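Putative glutathionylspermidine synthase (Methylobacillus flagellatus, PDB 3N6X) is a putative glutathionylspermidine synthase of the ATP-grasp type that probably uses ATP to activate a carboxylate for attack by an amine. Local coordinates at residues Q109-A114 against R332-E337; V140-A145 against L309-G314; D360-L365 against G377-P382. One frame throughout, in Å; residues are numbered along the deposited sequence.

Contact 1: residues Q109-A114 against R332-E337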
loop_
_atom_site.group_PDB
_atom_site.type_symbol
_atom_site.label_atom_id
_atom_site.label_comp_id
_atom_site.label_asym_id
_atom_site.label_seq_id
_atom_site.Cartn_x
_atom_site.Cartn_y
_atom_site.Cartn_z
ATOM N N GLN A 109 -10.444 -18.073 17.386
ATOM C CA GLN A 109 -11.208 -16.816 17.503
ATOM C C GLN A 109 -11.195 -16.266 18.933
ATOM O O GLN A 109 -12.227 -15.830 19.440
ATOM C CB GLN A 109 -12.637 -16.979 16.954
ATOM C CG GLN A 109 -12.646 -17.422 15.489
ATOM C CD GLN A 109 -14.024 -17.659 14.926
ATOM O OE1 GLN A 109 -14.979 -17.932 15.646
ATOM N NE2 GLN A 109 -14.140 -17.614 13.605
ATOM N N GLU A 110 -10.003 -16.292 19.577
ATOM C CA GLU A 110 -9.798 -15.836 20.953
ATOM C C GLU A 110 -10.211 -14.373 21.161
ATOM O O GLU A 110 -10.758 -14.043 22.217
ATOM C CB GLU A 110 -8.333 -16.047 21.403
ATOM C CG GLU A 110 -7.909 -17.509 21.552
ATOM C CD GLU A 110 -8.688 -18.396 22.520
ATOM O OE1 GLU A 110 -9.412 -17.859 23.393
ATOM O OE2 GLU A 110 -8.541 -19.637 22.421
ATOM N N ILE A 111 -9.935 -13.492 20.159
ATOM C CA ILE A 111 -10.267 -12.063 20.241
ATOM C C ILE A 111 -11.791 -11.817 20.235
ATOM O O ILE A 111 -12.243 -10.804 20.762
ATOM C CB ILE A 111 -9.514 -11.226 19.158
ATOM C CG1 ILE A 111 -9.485 -9.712 19.542
ATOM C CG2 ILE A 111 -10.109 -11.468 17.734
ATOM C CD1 ILE A 111 -8.368 -8.844 18.885
ATOM N N ILE A 112 -12.574 -12.728 19.609
ATOM C CA ILE A 112 -14.041 -12.623 19.586
ATOM C C ILE A 112 -14.601 -13.110 20.941
ATOM O O ILE A 112 -15.414 -12.414 21.552
ATOM C CB ILE A 112 -14.674 -13.367 18.369
ATOM C CG1 ILE A 112 -14.147 -12.777 17.016
ATOM C CG2 ILE A 112 -16.214 -13.296 18.437
ATOM C CD1 ILE A 112 -14.569 -13.577 15.713
ATOM N N LYS A 113 -14.078 -14.257 21.447
ATOM C CA LYS A 113 -14.470 -14.818 22.743
ATOM C C LYS A 113 -14.145 -13.857 23.894
ATOM O O LYS A 113 -14.859 -13.858 24.898
ATOM C CB LYS A 113 -13.797 -16.189 22.979
ATOM C CG LYS A 113 -14.196 -17.237 21.945
ATOM C CD LYS A 113 -13.361 -18.508 22.059
ATOM C CE LYS A 113 -13.904 -19.602 21.169
ATOM N NZ LYS A 113 -12.985 -20.770 21.107
ATOM N N ALA A 114 -13.064 -13.035 23.748
ATOM C CA ALA A 114 -12.669 -12.041 24.752
ATOM C C ALA A 114 -13.536 -10.751 24.670
ATOM O O ALA A 114 -13.360 -9.837 25.486
ATOM C CB ALA A 114 -11.188 -11.701 24.618
ATOM N N ARG A 332 -2.741 -4.446 21.156
ATOM C CA ARG A 332 -2.835 -4.659 22.614
ATOM C C ARG A 332 -3.120 -6.113 22.950
ATOM O O ARG A 332 -2.432 -6.677 23.787
ATOM C CB ARG A 332 -3.914 -3.749 23.231
ATOM C CG ARG A 332 -3.658 -2.279 22.998
ATOM C CD ARG A 332 -4.669 -1.404 23.677
ATOM N NE ARG A 332 -4.215 -0.018 23.694
ATOM C CZ ARG A 332 -4.723 0.946 22.937
ATOM N NH1 ARG A 332 -5.774 0.706 22.161
ATOM N NH2 ARG A 332 -4.215 2.164 22.980
ATOM N N PHE A 333 -4.094 -6.745 22.254
ATOM C CA PHE A 333 -4.477 -8.137 22.527
ATOM C C PHE A 333 -3.376 -9.166 22.166
ATOM O O PHE A 333 -3.043 -10.010 22.991
ATOM C CB PHE A 333 -5.820 -8.484 21.838
ATOM C CG PHE A 333 -6.363 -9.865 22.160
ATOM C CD1 PHE A 333 -7.026 -10.110 23.365
ATOM C CD2 PHE A 333 -6.225 -10.917 21.254
ATOM C CE1 PHE A 333 -7.534 -11.385 23.659
ATOM C CE2 PHE A 333 -6.731 -12.186 21.551
ATOM C CZ PHE A 333 -7.382 -12.412 22.755
ATOM N N TYR A 334 -2.837 -9.113 20.944
ATOM C CA TYR A 334 -1.863 -10.112 20.495
ATOM C C TYR A 334 -0.469 -9.872 20.953
ATOM O O TYR A 334 0.281 -10.836 21.143
ATOM C CB TYR A 334 -1.891 -10.272 18.958
ATOM C CG TYR A 334 -3.237 -10.747 18.452
ATOM C CD1 TYR A 334 -3.706 -12.024 18.753
ATOM C CD2 TYR A 334 -4.054 -9.912 17.699
ATOM C CE1 TYR A 334 -4.950 -12.461 18.299
ATOM C CE2 TYR A 334 -5.317 -10.317 17.288
ATOM C CZ TYR A 334 -5.762 -11.594 17.586
ATOM O OH TYR A 334 -6.988 -11.996 17.138
ATOM N N LEU A 335 -0.060 -8.601 21.030
ATOM C CA LEU A 335 1.328 -8.280 21.326
ATOM C C LEU A 335 1.554 -7.754 22.737
ATOM O O LEU A 335 2.705 -7.641 23.156
ATOM C CB LEU A 335 1.878 -7.292 20.286
ATOM C CG LEU A 335 1.794 -7.741 18.823
ATOM C CD1 LEU A 335 2.071 -6.579 17.895
ATOM C CD2 LEU A 335 2.775 -8.871 18.542
ATOM N N GLY A 336 0.467 -7.408 23.444
ATOM C CA GLY A 336 0.544 -6.838 24.787
ATOM C C GLY A 336 1.276 -5.511 24.808
ATOM O O GLY A 336 1.956 -5.189 25.784
ATOM N N GLU A 337 1.153 -4.732 23.708
ATOM C CA GLU A 337 1.857 -3.460 23.532
ATOM C C GLU A 337 0.882 -2.364 23.192
ATOM O O GLU A 337 -0.201 -2.637 22.673
ATOM C CB GLU A 337 2.867 -3.567 22.364
ATOM C CG GLU A 337 3.986 -4.572 22.557
ATOM C CD GLU A 337 4.884 -4.764 21.341
ATOM O OE1 GLU A 337 4.612 -4.155 20.277
ATOM O OE2 GLU A 337 5.866 -5.529 21.457
#
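Ile111 and Phe333 form the apolar heart of this contact, where the short helix 110-113 meets the C-terminal turn of helix 327-335. The ring takes the backbone of helix 110-113 as well as its side chains. Ile111 CA lies over the Phe333 face in a CH-pi contact, 4.2 Å from the centroid and 28° off the ring normal. Phe333 reaches across because its CG stands anti to the backbone N (chi1 -175°). Further carbon contacts fall on the far end of the ring: Ile111 CB is 3.8 Å from Phe333 CE2, Ala114 CB approaches Phe333 CE1 to the same 3.8 Å, and Glu110 CB sits at the edge, near the ring plane, 4.0 Å from Phe333 CZ. The Glu110 carboxylate itself turns away from helix 327-335.

The second aromatic, Tyr334, meets Ile111 at about a right angle. Ile111 CD1 touches Tyr334 CE2 at 3.7 Å, while Ile111 CG2 comes within 3.2 Å of Tyr334 OH. Within helix 327-335 the two rings also lean on each other, Phe333 CD2 standing 3.5 Å above the Tyr334 plane near its rim.

Polar bonding is supplied from outside the pair by Asp104. Its OD2 is hydrogen-bonded both to Tyr334 OH and to Ile111 N, and its OD1 to Glu110 N, so one carboxylate holds the start of helix 110-113 and the tyrosine hydroxyl together. Met100 and Phe101 of helix 81-105 pack on the Tyr334 side chain, and Ile116 on Phe333.

The chemistry is thus dispersion between one isoleucine and two rings, without direct polar bonds between the helices; their relative placement is likely to depend on shape and on the shared Asp104 carboxylate.

Contact 2: residues V140-A145 against L309-G314; sequences VYAHIA and LANAVG
Asn311 and His143 both carry CG anti to the carbonyl carbon (chi1 -70° and -57°), which places each CG beside its own backbone N; further out, the Asn311 amide faces Ile144 and the His143 ring turns a face to Ala310 CB. The contact joins two mixed sheets of the circularly permuted ATP-grasp fold, where the chain enters strand 144-151 and where it leaves strand 308-310 through a cis peptide between Ala310 and Asn311.

The Asn311 amide acts like a piece of neighbouring strand. Its OD1 accepts Ile144 N at 3.0 Å, the donor tilted somewhat from the carbonyl plane. Its ND2 gives a nearly straight bond (169°) to a lone pair of Ile144 O, 2.9 Å away. ND2 also bonds Leu164 O, so three bonds fix the rotation of this buried group. An alanine here would probably leave Ile144 N, Ile144 O and Leu164 O without these mates inside the protein. Beside Ile144, His143 and Ala145 bond the backbone of Ser435 and Val433, tying this end of the strand to strand 423-435.

The imidazole of His143 is clasped between methyls: Ala310 CB lies over one face, 3.5 Å from the centroid, and Val140 CG1 over the other. Outside the pair, Asn99 OD1 accepts Tyr141 N and Ala142 N, while Arg275 bonds Asn311 O and Ala312 O. Ala312 N donates to Tyr141 O at 2.8 Å, and next to this bond Ala312 CB rests 3.7 Å from Tyr141 CD2.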
loop_
_atom_site.group_PDB
_atom_site.type_symbol
_atom_site.label_atom_id
_atom_site.label_comp_id
_atom_site.label_asym_id
_atom_site.label_seq_id
_atom_site.Cartn_x
_atom_site.Cartn_y
_atom_site.Cartn_z
ATOM N N VAL A 140 1.754 -17.036 8.227
ATOM C CA VAL A 140 1.781 -15.788 7.472
ATOM C C VAL A 140 0.625 -15.730 6.485
ATOM O O VAL A 140 0.495 -16.609 5.635
ATOM C CB VAL A 140 3.161 -15.562 6.780
ATOM C CG1 VAL A 140 3.162 -14.273 5.954
ATOM C CG2 VAL A 140 4.292 -15.546 7.816
ATOM N N TYR A 141 -0.207 -14.687 6.586
ATOM C CA TYR A 141 -1.339 -14.495 5.674
ATOM C C TYR A 141 -1.043 -13.383 4.707
ATOM O O TYR A 141 -1.310 -13.525 3.512
ATOM C CB TYR A 141 -2.626 -14.194 6.446
ATOM C CG TYR A 141 -3.189 -15.394 7.177
ATOM C CD1 TYR A 141 -2.635 -15.824 8.387
ATOM C CD2 TYR A 141 -4.287 -16.096 6.673
ATOM C CE1 TYR A 141 -3.126 -16.954 9.045
ATOM C CE2 TYR A 141 -4.807 -17.212 7.344
ATOM C CZ TYR A 141 -4.237 -17.622 8.541
ATOM O OH TYR A 141 -4.753 -18.702 9.221
ATOM N N ALA A 142 -0.508 -12.253 5.228
ATOM C CA ALA A 142 -0.149 -11.102 4.423
ATOM C C ALA A 142 1.358 -11.078 4.273
ATOM O O ALA A 142 2.060 -10.470 5.092
ATOM C CB ALA A 142 -0.640 -9.809 5.083
ATOM N N HIS A 143 1.862 -11.783 3.242
ATOM C CA HIS A 143 3.298 -11.873 2.908
ATOM C C HIS A 143 3.787 -10.500 2.496
ATOM O O HIS A 143 4.925 -10.135 2.779
ATOM C CB HIS A 143 3.525 -12.924 1.786
ATOM C CG HIS A 143 3.004 -14.276 2.153
ATOM N ND1 HIS A 143 1.642 -14.547 2.155
ATOM C CD2 HIS A 143 3.664 -15.356 2.631
ATOM C CE1 HIS A 143 1.523 -15.795 2.599
ATOM N NE2 HIS A 143 2.712 -16.323 2.899
ATOM N N ILE A 144 2.890 -9.711 1.868
ATOM C CA ILE A 144 3.128 -8.313 1.533
ATOM C C ILE A 144 1.970 -7.481 2.103
ATOM O O ILE A 144 0.795 -7.760 1.810
ATOM C CB ILE A 144 3.277 -8.072 0.014
ATOM C CG1 ILE A 144 4.257 -9.073 -0.638
ATOM C CG2 ILE A 144 3.672 -6.588 -0.274
ATOM C CD1 ILE A 144 4.311 -8.961 -2.122
ATOM N N ALA A 145 2.307 -6.428 2.853
ATOM C CA ALA A 145 1.328 -5.520 3.414
ATOM C C ALA A 145 1.725 -4.096 3.107
ATOM O O ALA A 145 2.833 -3.676 3.444
ATOM C CB ALA A 145 1.245 -5.717 4.917
ATOM N N LEU A 309 -0.063 -20.169 -1.228
ATOM C CA LEU A 309 -0.561 -18.969 -1.908
ATOM C C LEU A 309 -0.133 -17.758 -1.111
ATOM O O LEU A 309 -0.194 -17.771 0.120
ATOM C CB LEU A 309 -2.099 -18.995 -2.061
ATOM C CG LEU A 309 -2.680 -20.149 -2.926
ATOM C CD1 LEU A 309 -4.182 -20.063 -3.004
ATOM C CD2 LEU A 309 -2.085 -20.154 -4.323
ATOM N N ALA A 310 0.374 -16.748 -1.793
ATOM C CA ALA A 310 0.847 -15.530 -1.151
ATOM C C ALA A 310 0.395 -14.324 -1.966
ATOM O O ALA A 310 0.729 -14.243 -3.133
ATOM C CB ALA A 310 2.366 -15.555 -1.040
ATOM N N ASN A 311 -0.434 -13.428 -1.398
ATOM C CA ASN A 311 -0.943 -13.514 -0.019
ATOM C C ASN A 311 -1.976 -14.640 0.124
ATOM O O ASN A 311 -2.542 -15.110 -0.873
ATOM C CB ASN A 311 -1.550 -12.178 0.409
ATOM C CG ASN A 311 -0.535 -11.072 0.611
ATOM O OD1 ASN A 311 0.681 -11.277 0.565
ATOM N ND2 ASN A 311 -1.014 -9.885 0.901
ATOM N N ALA A 312 -2.157 -15.122 1.353
ATOM C CA ALA A 312 -3.113 -16.171 1.660
ATOM C C ALA A 312 -4.511 -15.778 1.222
ATOM O O ALA A 312 -4.809 -14.587 1.097
ATOM C CB ALA A 312 -3.110 -16.444 3.157
ATOM N N VAL A 313 -5.381 -16.779 1.021
ATOM C CA VAL A 313 -6.795 -16.575 0.745
ATOM C C VAL A 313 -7.460 -16.100 2.078
ATOM O O VAL A 313 -7.098 -16.591 3.147
ATOM C CB VAL A 313 -7.437 -17.911 0.224
ATOM C CG1 VAL A 313 -8.967 -17.843 0.228
ATOM C CG2 VAL A 313 -6.918 -18.269 -1.170
ATOM N N GLY A 314 -8.377 -15.136 1.990
ATOM C CA GLY A 314 -9.130 -14.653 3.149
ATOM C C GLY A 314 -8.496 -13.549 3.978
ATOM O O GLY A 314 -8.923 -13.317 5.115
#

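Contact 3: residues D360-L365 against G377-P382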
loop_
_atom_site.group_PDB
_atom_site.type_symbol
_atom_site.label_atom_id
_atom_site.label_comp_id
_atom_site.label_asym_id
_atom_site.label_seq_id
_atom_site.Cartn_x
_atom_site.Cartn_y
_atom_site.Cartn_z
ATOM N N ASP A 360 -24.572 15.613 9.925
ATOM C CA ASP A 360 -24.738 16.780 10.793
ATOM C C ASP A 360 -23.460 17.658 10.883
ATOM O O ASP A 360 -23.552 18.825 11.249
ATOM C CB ASP A 360 -25.206 16.354 12.202
ATOM C CG ASP A 360 -25.747 17.498 13.045
ATOM O OD1 ASP A 360 -26.678 18.204 12.571
ATOM O OD2 ASP A 360 -25.237 17.697 14.170
ATOM N N ASN A 361 -22.280 17.088 10.567
ATOM C CA ASN A 361 -21.001 17.804 10.666
ATOM C C ASN A 361 -20.202 17.695 9.364
ATOM O O ASN A 361 -18.973 17.759 9.381
ATOM C CB ASN A 361 -20.190 17.268 11.848
ATOM C CG ASN A 361 -20.898 17.404 13.160
ATOM O OD1 ASN A 361 -20.849 18.445 13.807
ATOM N ND2 ASN A 361 -21.584 16.360 13.576
ATOM N N LEU A 362 -20.909 17.584 8.237
ATOM C CA LEU A 362 -20.344 17.383 6.900
ATOM C C LEU A 362 -19.274 18.408 6.473
ATOM O O LEU A 362 -18.307 18.032 5.812
ATOM C CB LEU A 362 -21.478 17.302 5.867
ATOM C CG LEU A 362 -21.193 16.520 4.586
ATOM C CD1 LEU A 362 -20.927 15.055 4.874
ATOM C CD2 LEU A 362 -22.352 16.634 3.616
ATOM N N ALA A 363 -19.439 19.692 6.856
ATOM C CA ALA A 363 -18.507 20.770 6.466
ATOM C C ALA A 363 -17.163 20.747 7.253
ATOM O O ALA A 363 -16.310 21.615 7.037
ATOM C CB ALA A 363 -19.188 22.126 6.624
ATOM N N GLU A 364 -16.996 19.770 8.180
ATOM C CA GLU A 364 -15.796 19.641 9.017
ATOM C C GLU A 364 -15.041 18.345 8.726
ATOM O O GLU A 364 -13.956 18.125 9.279
ATOM C CB GLU A 364 -16.184 19.672 10.504
ATOM C CG GLU A 364 -16.726 21.004 10.982
ATOM C CD GLU A 364 -17.537 20.897 12.258
ATOM O OE1 GLU A 364 -16.941 20.602 13.321
ATOM O OE2 GLU A 364 -18.775 21.083 12.192
ATOM N N LEU A 365 -15.611 17.483 7.875
ATOM C CA LEU A 365 -15.076 16.146 7.636
ATOM C C LEU A 365 -14.659 15.899 6.212
ATOM O O LEU A 365 -14.961 16.697 5.319
ATOM C CB LEU A 365 -16.115 15.077 8.062
ATOM C CG LEU A 365 -16.641 15.162 9.489
ATOM C CD1 LEU A 365 -17.888 14.326 9.649
ATOM C CD2 LEU A 365 -15.582 14.744 10.498
ATOM N N GLY A 377 -14.937 9.298 -5.933
ATOM C CA GLY A 377 -15.638 10.368 -5.233
ATOM C C GLY A 377 -15.052 10.676 -3.867
ATOM O O GLY A 377 -14.662 9.759 -3.135
HETATM N N MSE A 378 -14.973 11.978 -3.517
HETATM C CA MSE A 378 -14.412 12.444 -2.248
HETATM C C MSE A 378 -14.830 13.885 -1.975
HETATM O O MSE A 378 -14.684 14.747 -2.851
HETATM C CB MSE A 378 -12.870 12.321 -2.254
HETATM C CG MSE A 378 -12.184 13.086 -1.118
HETATM SE SE MSE A 378 -10.307 12.613 -0.902
HETATM C CE MSE A 378 -9.717 14.124 0.133
ATOM N N LEU A 379 -15.313 14.161 -0.755
ATOM C CA LEU A 379 -15.704 15.511 -0.375
ATOM C C LEU A 379 -14.817 16.057 0.732
ATOM O O LEU A 379 -14.653 15.408 1.760
ATOM C CB LEU A 379 -17.188 15.561 0.052
ATOM C CG LEU A 379 -17.643 16.861 0.748
ATOM C CD1 LEU A 379 -18.213 17.851 -0.251
ATOM C CD2 LEU A 379 -18.630 16.575 1.838
ATOM N N VAL A 380 -14.280 17.271 0.541
ATOM C CA VAL A 380 -13.512 17.952 1.566
ATOM C C VAL A 380 -14.405 19.039 2.155
ATOM O O VAL A 380 -14.528 20.126 1.590
ATOM C CB VAL A 380 -12.149 18.501 1.046
ATOM C CG1 VAL A 380 -11.349 19.147 2.177
ATOM C CG2 VAL A 380 -11.336 17.401 0.376
ATOM N N GLY A 381 -15.091 18.684 3.238
ATOM C CA GLY A 381 -16.028 19.550 3.947
ATOM C C GLY A 381 -15.593 20.994 4.119
ATOM O O GLY A 381 -16.343 21.900 3.748
ATOM N N PRO A 382 -14.375 21.266 4.671
ATOM C CA PRO A 382 -13.960 22.673 4.862
ATOM C C PRO A 382 -13.672 23.424 3.554
ATOM O O PRO A 382 -13.665 24.657 3.546
ATOM C CB PRO A 382 -12.709 22.562 5.751
ATOM C CG PRO A 382 -12.720 21.147 6.280
ATOM C CD PRO A 382 -13.366 20.338 5.218
#
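Ala363 and Gly381 bring their backbones together with CA atoms 3.7 Å apart, and one hydrogen bond, Gly381 N to Leu365 O at 2.9 Å, pins the crossing, the donor lying nearly along the C=O axis. The N-H is less well aimed, with an angle of 142° at the hydrogen. Gly381 CA presses on the turn that precedes strand 365-369, making a CA-H...O contact of 3.3 Å with Leu362 O. A beta carbon at Gly381 would probably clash with Leu362 O and Leu365 O, consistent with a glycine at so close an approach. The turn itself is braced by a backbone bond from Glu364 N to Asn361 O.

Pro382 follows directly and brings no N-H, so the 3.1 Å between its N and Ala363 O is plain contact. Its ring lies against the same carbonyl, with Pro382 CG 3.7 Å from Ala363 O.

The side-chain contact between the leucines is apolar. Leu362 and Leu379 meet at about a right angle, Leu379 CD2 being set against Leu362 CG at 3.8 Å and a little farther from both Leu362 methyls. Leu362 CG, the atom nearest Leu379 CD2, is placed anti to its backbone N (chi1 -154°).

The turn 360-364 leads into strand 365-369, which pairs with strand 378-380 in a beta hairpin; the contact lies at its open end, away from the disordered, glycine-rich tip, which is consistent with the mobile phosphate-covering loop of ATP-grasp enzymes. Strand 378-380 is outermost in its four-stranded antiparallel sheet, and Leu379 exchanges backbone bonds with Val367. Helix 386-398 packs on the leucine pair, with Ile396 against Leu362, Phe392 against Leu379, and Leu389 touching Leu379 and Ala363.

In the fold
Contact 2 is the core contact, about 14 Å from the chain centre, whereas contacts 1 and 3 lie about 25 Å out, contact 1 at the surface and contact 3 partly buried. In sequence contact 2 is nested within the loop that contact 1 closes, and contact 3 follows both. Helix 81-105 links the first two, supplying Asp104 to contact 1 and Asn99 to contact 2. Chemistry follows place: contact 2, between two sheets, satisfies buried polar groups by side-chain and backbone bonds; contact 1, between helices, relies on aromatic and aliphatic carbon; contact 3, local to a hairpin and the turn leading into it, mixes a tight glycine crossing with a leucine pair.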